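Long-range contacts in catalase (Pseudomonas syringae, PDB 1M7S), which decomposes hydrogen peroxide into water and oxygen with the help of a bound heme, protecting cells from the toxic effects of the peroxide: residues F126-I131 and T169-L174; F270-A275 and I406-N411; A66-L71 and P283-G288. One frame throughout, in Å; residues are numbered along the deposited sequence.

Interaction 1: F126-I131 and T169-L174; sequences FPTFFI and TRTLTL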
# COMPACT_ATOMS: atom_id res chain seq x y z
N PHE A 126 -20.73 26.98 -2.46
CA PHE A 126 -22.00 27.14 -1.73
C PHE A 126 -21.71 27.48 -0.28
O PHE A 126 -20.83 26.88 0.34
CB PHE A 126 -22.83 25.86 -1.74
CG PHE A 126 -23.34 25.36 -3.06
CD1 PHE A 126 -23.32 26.13 -4.21
CD2 PHE A 126 -23.89 24.07 -3.10
CE1 PHE A 126 -23.77 25.61 -5.42
CE2 PHE A 126 -24.40 23.59 -4.31
CZ PHE A 126 -24.34 24.36 -5.46
N PRO A 127 -22.44 28.41 0.32
CA PRO A 127 -22.11 28.82 1.70
C PRO A 127 -22.65 27.92 2.79
O PRO A 127 -22.47 28.08 4.00
CB PRO A 127 -22.75 30.22 1.81
CG PRO A 127 -23.95 30.02 0.91
CD PRO A 127 -23.44 29.26 -0.32
N THR A 128 -23.46 26.92 2.39
CA THR A 128 -24.10 26.01 3.33
C THR A 128 -23.87 24.58 2.79
O THR A 128 -23.58 24.44 1.60
CB THR A 128 -25.61 26.25 3.48
OG1 THR A 128 -26.31 26.37 2.24
CG2 THR A 128 -25.77 27.56 4.27
N PHE A 129 -24.14 23.60 3.63
CA PHE A 129 -23.97 22.19 3.21
C PHE A 129 -25.29 21.45 3.39
O PHE A 129 -26.27 22.02 3.90
CB PHE A 129 -22.87 21.57 4.06
CG PHE A 129 -22.25 20.40 3.33
CD1 PHE A 129 -22.32 19.12 3.86
CD2 PHE A 129 -21.62 20.61 2.12
CE1 PHE A 129 -21.74 18.08 3.17
CE2 PHE A 129 -21.05 19.56 1.42
CZ PHE A 129 -21.13 18.28 1.95
N PHE A 130 -25.39 20.24 2.87
CA PHE A 130 -26.64 19.50 2.92
C PHE A 130 -26.89 18.89 4.29
O PHE A 130 -28.07 18.59 4.57
CB PHE A 130 -26.62 18.38 1.87
CG PHE A 130 -26.19 18.87 0.50
CD1 PHE A 130 -24.87 18.79 0.08
CD2 PHE A 130 -27.16 19.28 -0.39
CE1 PHE A 130 -24.51 19.21 -1.19
CE2 PHE A 130 -26.82 19.69 -1.67
CZ PHE A 130 -25.50 19.67 -2.07
N ILE A 131 -25.81 18.57 5.02
CA ILE A 131 -26.06 17.88 6.29
C ILE A 131 -25.38 18.63 7.43
O ILE A 131 -24.61 19.52 7.09
CB ILE A 131 -25.53 16.43 6.27
CG1 ILE A 131 -24.08 16.42 5.81
CG2 ILE A 131 -26.44 15.56 5.41
CD1 ILE A 131 -23.36 15.06 5.95
N THR A 169 -32.70 21.01 2.62
CA THR A 169 -33.54 21.79 1.73
C THR A 169 -32.84 23.03 1.19
O THR A 169 -32.89 23.30 -0.02
CB THR A 169 -34.88 22.17 2.40
OG1 THR A 169 -35.43 20.95 2.91
CG2 THR A 169 -35.94 22.82 1.51
N ARG A 170 -32.17 23.79 2.07
CA ARG A 170 -31.54 25.03 1.53
C ARG A 170 -30.44 24.69 0.54
O ARG A 170 -30.37 25.28 -0.55
CB ARG A 170 -30.98 25.80 2.76
CG ARG A 170 -30.40 27.17 2.35
CD ARG A 170 -29.48 27.72 3.47
NE ARG A 170 -29.24 29.12 3.10
CZ ARG A 170 -28.48 29.68 2.16
NH1 ARG A 170 -27.61 29.03 1.41
NH2 ARG A 170 -28.61 31.01 2.04
N THR A 171 -29.54 23.77 0.85
CA THR A 171 -28.45 23.48 -0.08
C THR A 171 -28.89 22.73 -1.32
O THR A 171 -28.31 22.92 -2.41
CB THR A 171 -27.24 22.85 0.62
OG1 THR A 171 -26.98 23.75 1.75
CG2 THR A 171 -26.01 22.80 -0.26
N LEU A 172 -29.93 21.88 -1.30
CA LEU A 172 -30.46 21.31 -2.52
C LEU A 172 -31.05 22.39 -3.41
O LEU A 172 -31.01 22.31 -4.63
CB LEU A 172 -31.59 20.29 -2.19
CG LEU A 172 -31.01 19.02 -1.56
CD1 LEU A 172 -32.17 18.23 -0.98
CD2 LEU A 172 -30.24 18.27 -2.66
N THR A 173 -31.55 23.47 -2.84
CA THR A 173 -32.08 24.62 -3.62
C THR A 173 -30.91 25.26 -4.34
O THR A 173 -31.00 25.50 -5.57
CB THR A 173 -32.75 25.62 -2.66
OG1 THR A 173 -33.88 24.94 -2.12
CG2 THR A 173 -33.23 26.92 -3.29
N LEU A 174 -29.75 25.42 -3.69
CA LEU A 174 -28.61 25.95 -4.44
C LEU A 174 -28.14 25.00 -5.55
O LEU A 174 -27.85 25.34 -6.69
CB LEU A 174 -27.37 26.08 -3.48
CG LEU A 174 -27.46 27.20 -2.45
CD1 LEU A 174 -26.22 27.11 -1.53
CD2 LEU A 174 -27.48 28.60 -3.07
O HOH W 1 -28.91 22.66 3.55

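Interaction 2: F270-A275 and I406-N411; sequences FDPLDA and ITREQN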
# COMPACT_ATOMS: atom_id res chain seq x y z
N PHE A 270 -31.96 30.24 14.86
CA PHE A 270 -31.30 29.08 14.25
C PHE A 270 -30.01 28.88 15.06
O PHE A 270 -29.59 29.82 15.80
CB PHE A 270 -30.99 29.24 12.74
CG PHE A 270 -30.12 30.44 12.41
CD1 PHE A 270 -28.75 30.37 12.33
CD2 PHE A 270 -30.73 31.67 12.16
CE1 PHE A 270 -27.99 31.50 12.05
CE2 PHE A 270 -29.98 32.81 11.89
CZ PHE A 270 -28.60 32.73 11.81
N ASP A 271 -29.32 27.78 14.91
CA ASP A 271 -28.04 27.58 15.61
C ASP A 271 -26.98 28.14 14.66
O ASP A 271 -26.82 27.68 13.52
CB ASP A 271 -27.83 26.07 15.79
CG ASP A 271 -26.62 25.80 16.67
OD1 ASP A 271 -26.73 24.90 17.54
OD2 ASP A 271 -25.55 26.45 16.66
N PRO A 272 -26.19 29.12 15.07
CA PRO A 272 -25.14 29.69 14.26
C PRO A 272 -24.06 28.69 13.91
O PRO A 272 -23.35 28.99 12.95
CB PRO A 272 -24.54 30.90 15.02
CG PRO A 272 -25.70 31.19 15.96
CD PRO A 272 -26.33 29.83 16.35
N LEU A 273 -23.90 27.58 14.65
CA LEU A 273 -22.90 26.59 14.25
C LEU A 273 -23.51 25.42 13.48
O LEU A 273 -22.89 24.37 13.32
CB LEU A 273 -22.18 26.11 15.50
CG LEU A 273 -21.52 27.22 16.36
CD1 LEU A 273 -20.84 26.55 17.54
CD2 LEU A 273 -20.59 28.08 15.53
N ASP A 274 -24.68 25.65 12.89
CA ASP A 274 -25.33 24.67 12.02
C ASP A 274 -24.85 24.91 10.57
O ASP A 274 -25.00 26.00 10.01
CB ASP A 274 -26.84 24.88 12.10
CG ASP A 274 -27.70 24.07 11.20
OD1 ASP A 274 -28.95 24.27 11.27
OD2 ASP A 274 -27.11 23.28 10.43
N ALA A 275 -24.12 23.94 9.99
CA ALA A 275 -23.57 24.09 8.64
C ALA A 275 -24.58 24.28 7.52
O ALA A 275 -24.23 24.59 6.36
CB ALA A 275 -22.66 22.89 8.38
N ILE A 406 -29.05 18.96 17.34
CA ILE A 406 -28.99 20.31 17.89
C ILE A 406 -30.40 20.77 18.20
O ILE A 406 -31.33 20.27 17.57
CB ILE A 406 -28.35 21.32 16.93
CG1 ILE A 406 -28.99 21.26 15.55
CG2 ILE A 406 -26.83 21.04 16.95
CD1 ILE A 406 -28.44 22.41 14.64
N THR A 407 -30.55 21.73 19.10
CA THR A 407 -31.87 22.12 19.56
C THR A 407 -32.63 23.15 18.75
O THR A 407 -33.79 23.44 19.10
CB THR A 407 -31.75 22.67 21.01
OG1 THR A 407 -30.77 23.72 21.07
CG2 THR A 407 -31.33 21.56 21.95
N ARG A 408 -32.03 23.84 17.81
CA ARG A 408 -32.73 24.79 16.96
C ARG A 408 -32.52 24.31 15.51
O ARG A 408 -31.33 24.18 15.18
CB ARG A 408 -32.07 26.18 17.08
CG ARG A 408 -32.46 26.89 18.37
CD ARG A 408 -31.61 28.17 18.55
NE ARG A 408 -30.22 27.83 18.86
CZ ARG A 408 -29.21 28.62 19.10
NH1 ARG A 408 -29.36 29.92 19.03
NH2 ARG A 408 -28.00 28.10 19.37
N GLU A 409 -33.54 23.90 14.78
CA GLU A 409 -33.22 23.44 13.40
C GLU A 409 -33.55 24.42 12.29
O GLU A 409 -32.82 24.48 11.28
CB GLU A 409 -34.02 22.16 13.17
CG GLU A 409 -33.50 20.96 13.97
CD GLU A 409 -34.12 19.70 13.38
OE1 GLU A 409 -33.73 19.21 12.29
OE2 GLU A 409 -35.07 19.20 14.04
N GLN A 410 -34.73 25.05 12.37
CA GLN A 410 -35.20 25.98 11.33
C GLN A 410 -34.85 25.50 9.93
O GLN A 410 -34.15 26.14 9.13
CB GLN A 410 -34.59 27.36 11.63
CG GLN A 410 -35.30 28.45 10.80
CD GLN A 410 -34.52 29.75 10.85
OE1 GLN A 410 -33.64 30.04 10.05
NE2 GLN A 410 -34.88 30.52 11.91
N ASN A 411 -35.40 24.33 9.54
CA ASN A 411 -34.96 23.74 8.27
C ASN A 411 -35.47 24.34 7.01
O ASN A 411 -34.92 23.96 5.95
CB ASN A 411 -35.33 22.24 8.22
CG ASN A 411 -34.59 21.45 9.27
OD1 ASN A 411 -33.40 21.64 9.55
ND2 ASN A 411 -35.33 20.56 9.88
O HOH W 2 -29.41 24.78 18.86
O HOH W 3 -30.25 25.81 13.13

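Interaction 3: A66-L71 and P283-G288; sequences ADISDL and PEKKIG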
# COMPACT_ATOMS: atom_id res chain seq x y z
N ALA A 66 -6.10 44.35 7.02
CA ALA A 66 -6.84 45.01 8.09
C ALA A 66 -6.22 44.68 9.44
O ALA A 66 -5.40 43.76 9.52
CB ALA A 66 -8.31 44.55 8.06
N ASP A 67 -6.67 45.40 10.45
CA ASP A 67 -6.22 45.13 11.81
C ASP A 67 -7.25 44.20 12.45
O ASP A 67 -8.34 44.68 12.83
CB ASP A 67 -6.12 46.39 12.67
CG ASP A 67 -5.68 46.08 14.09
OD1 ASP A 67 -5.63 47.04 14.91
OD2 ASP A 67 -5.35 44.92 14.44
N ILE A 68 -6.95 42.92 12.54
CA ILE A 68 -7.87 42.00 13.22
C ILE A 68 -7.12 41.29 14.34
O ILE A 68 -7.47 40.20 14.82
CB ILE A 68 -8.69 41.04 12.35
CG1 ILE A 68 -7.79 40.17 11.48
CG2 ILE A 68 -9.73 41.78 11.49
CD1 ILE A 68 -8.55 39.00 10.87
N SER A 69 -6.16 41.98 14.99
CA SER A 69 -5.42 41.43 16.13
C SER A 69 -6.32 41.11 17.31
O SER A 69 -6.13 40.20 18.14
CB SER A 69 -4.29 42.42 16.52
OG SER A 69 -4.95 43.61 16.94
N ASP A 70 -7.43 41.82 17.43
CA ASP A 70 -8.53 41.68 18.35
C ASP A 70 -9.26 40.35 18.19
O ASP A 70 -9.81 39.75 19.13
CB ASP A 70 -9.46 42.88 18.06
CG ASP A 70 -9.36 43.36 16.61
OD1 ASP A 70 -8.44 44.14 16.18
OD2 ASP A 70 -10.22 42.94 15.78
N LEU A 71 -9.28 39.80 16.97
CA LEU A 71 -9.89 38.52 16.68
C LEU A 71 -8.87 37.38 16.67
O LEU A 71 -9.17 36.29 17.20
CB LEU A 71 -10.53 38.56 15.27
CG LEU A 71 -11.52 39.70 14.98
CD1 LEU A 71 -12.28 39.40 13.69
CD2 LEU A 71 -12.48 39.99 16.13
N PRO A 283 -22.80 41.76 9.67
CA PRO A 283 -22.04 42.53 8.72
C PRO A 283 -20.74 41.84 8.30
O PRO A 283 -20.20 41.11 9.13
CB PRO A 283 -21.73 43.89 9.37
CG PRO A 283 -22.44 43.83 10.70
CD PRO A 283 -23.03 42.45 10.95
N GLU A 284 -20.23 42.11 7.10
CA GLU A 284 -18.94 41.56 6.65
C GLU A 284 -17.83 42.62 6.66
O GLU A 284 -18.10 43.77 6.35
CB GLU A 284 -19.06 41.02 5.22
CG GLU A 284 -20.11 39.91 5.12
CD GLU A 284 -20.02 39.35 3.70
OE1 GLU A 284 -20.89 39.76 2.91
OE2 GLU A 284 -19.09 38.58 3.39
N LYS A 285 -16.61 42.28 6.98
CA LYS A 285 -15.46 43.16 7.01
C LYS A 285 -14.35 42.58 6.12
O LYS A 285 -14.00 41.42 6.26
CB LYS A 285 -14.93 43.29 8.45
CG LYS A 285 -13.53 43.89 8.58
CD LYS A 285 -13.08 44.14 10.00
CE LYS A 285 -11.74 44.92 9.95
NZ LYS A 285 -11.43 45.54 11.28
N LYS A 286 -13.84 43.39 5.18
CA LYS A 286 -12.77 42.87 4.31
C LYS A 286 -11.46 42.76 5.05
O LYS A 286 -11.06 43.68 5.82
CB LYS A 286 -12.61 43.80 3.10
CG LYS A 286 -11.51 43.32 2.16
CD LYS A 286 -11.67 43.93 0.78
CE LYS A 286 -11.50 45.44 0.78
NZ LYS A 286 -10.71 45.96 1.91
N ILE A 287 -10.73 41.64 4.93
CA ILE A 287 -9.48 41.46 5.63
C ILE A 287 -8.28 41.16 4.74
O ILE A 287 -7.16 41.03 5.29
CB ILE A 287 -9.55 40.35 6.70
CG1 ILE A 287 -9.90 38.96 6.11
CG2 ILE A 287 -10.57 40.72 7.78
CD1 ILE A 287 -9.66 37.88 7.19
N GLY A 288 -8.48 41.11 3.43
CA GLY A 288 -7.32 40.82 2.56
C GLY A 288 -7.81 40.53 1.13
O GLY A 288 -9.01 40.53 0.85
O HOH W 4 -6.30 41.56 7.77
O HOH W 5 -9.11 47.13 10.08
O HOH W 6 -12.58 43.39 13.44

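Interaction 1: F126-I131 and T169-L174
T171 is the main bump of helix 169-176, and its branched tip goes into a hollow lined by T128, the F129 carbonyl and the ring of F130. The two branches divide the work. CG2, anti to the backbone N, lies over one face of the F130 ring, 3.6 Å from the centroid and shifted toward the rim, a CH-pi contact in which the two side chains cross at about a right angle. OG1 turns to the polar wall and shares a hydrogen bond of 2.7 Å with T128 OG1. R170 NH1 also donates to T128 OG1, at 3.1 Å, the hydroxyl standing at the edge of the guanidinium and tilted a little from its plane (N-H...O 150°). One turn further along, L174 fills the next hollow. Its CB sits above the centre of the F126 ring, CB to centroid 3.8 Å and only 4° off the normal, while CD1 touches F126 CB (3.6 Å) and meets P127 CD tip to tip (3.7 Å). L172 adds CD2 beside CE2 of F130. A water links the backbones, donating to F129 O and accepting from T171 N. F129 points the opposite way, to the heme, which it touches, and lies near N124, a predicted active-site residue. The contact is buried: the loop after strand 117-124 touches helix 169-176 here and helix 137-144 through M140, which meets F129 and F130, while helix 413-421 packs on R170 and L174 through A415 and L418, and helix 443-456 on L172 through M449.

Interaction 2: F270-A275 and I406-N411
The guanidinium of R408 lies across the chain at F270 and D271, one face turned to the backbone: F270 O stands 3.1 Å above its plane and D271 CA 3.7 Å, both displaced toward the rim. A bend at chi3 (-71°) swings NE out of line. F270 O is 3.2 Å from R408 NH1 but makes no hydrogen bond there, standing over the guanidinium face at a poor angle; NH1 donates instead to the carbonyls of L265 and F268. The D271 carboxylate crosses R408 at about a right angle, the planes 42° apart, and the salt bridge from OD1 to R408 NH2 is long at 3.9 Å. OD2 is occupied by L273 N in an Asx turn, inside the type I turn D271-D274. I406 CD1 lies 3.9 Å from both D271 CB and D274 OD1, its side chain crossing D274 at about a right angle. Q410 crosses F270 obliquely, ring and amide planes 60° apart, OE1 meeting CB and CD2. One water, in the guanidinium plane, accepts from R408 NE and donates to D271 OD1; a second accepts from D271 N and lies near D274 OD1 and R408 O. Without direct hydrogen bonds between the segments, cohesion rests on the guanidinium face packed against the backbone, on I406 and Q410, on water bridges and a long ion pair. D274 is held by R132, K277 and T276, and E409 by R132, so these charges are probably balanced largely by neighbours.

Interaction 3: A66-L71 and P283-G288
K285 NZ reaches the A66-L71 loop through two waters: one, 3.1 Å from NZ, also accepts from D67 N, and the other, 3.3 Å from NZ, donates weakly to D70 OD2. CG of the lysine stands anti to the backbone N (chi1 165°), and the extended chain beyond it takes NZ to the loop. It makes no direct salt bridge, since D70 OD2 is 5.3 Å from NZ, though the opposite charges would be expected to favour the approach. On the way its CE passes A66 CB at 3.9 Å and I68 CG2, the lysine and isoleucine sliding past each other in opposite directions. Beneath lies the apolar part of the contact. I68 and I287 cross at about a right angle, meeting CG2 to CG2 at 3.9 Å and CD1 to CD1 at 4.0 Å, and both also touch F77. A66 CB rests against K286 O at 3.7 Å, and a third water spans the backbones, accepting from A66 N and lying 2.7 Å from I287 O. The loop has its own brace: D67 OD2 takes S69 N on its anti side, forming an Asx turn, and S69 OG through its syn lone pair. I287 also pairs with S65, just before the loop, and with L255 on its other neighbour. I287 and G288 both face L255, a classic beta bulge, near the start of strand 284-295. This is a loop of the antiparallel beta barrel of the catalase fold, the connection after strand 55-64 packing on strand 284-295, which pairs with it.

Interactions 1 and 2 are neighbours, their centres 13 Å apart, and they touch: F129 N lies 2.9 Å from A275 O, probably in a hydrogen bond, and T169 packs on N411. Interaction 3 stands apart at the barrel, about 27 Å from interaction 1 and 25 Å from interaction 2, centre to centre. Along the chain interaction 1 is nested inside the loop that interaction 3 closes, and precedes interaction 2, whose segments alternate with those of interaction 3. Interaction 1 joins the heme-side loop to helix 169-176 and interaction 2 joins loop 270-275 to the segment leading into helix 413-421, while interaction 3 stays within the barrel.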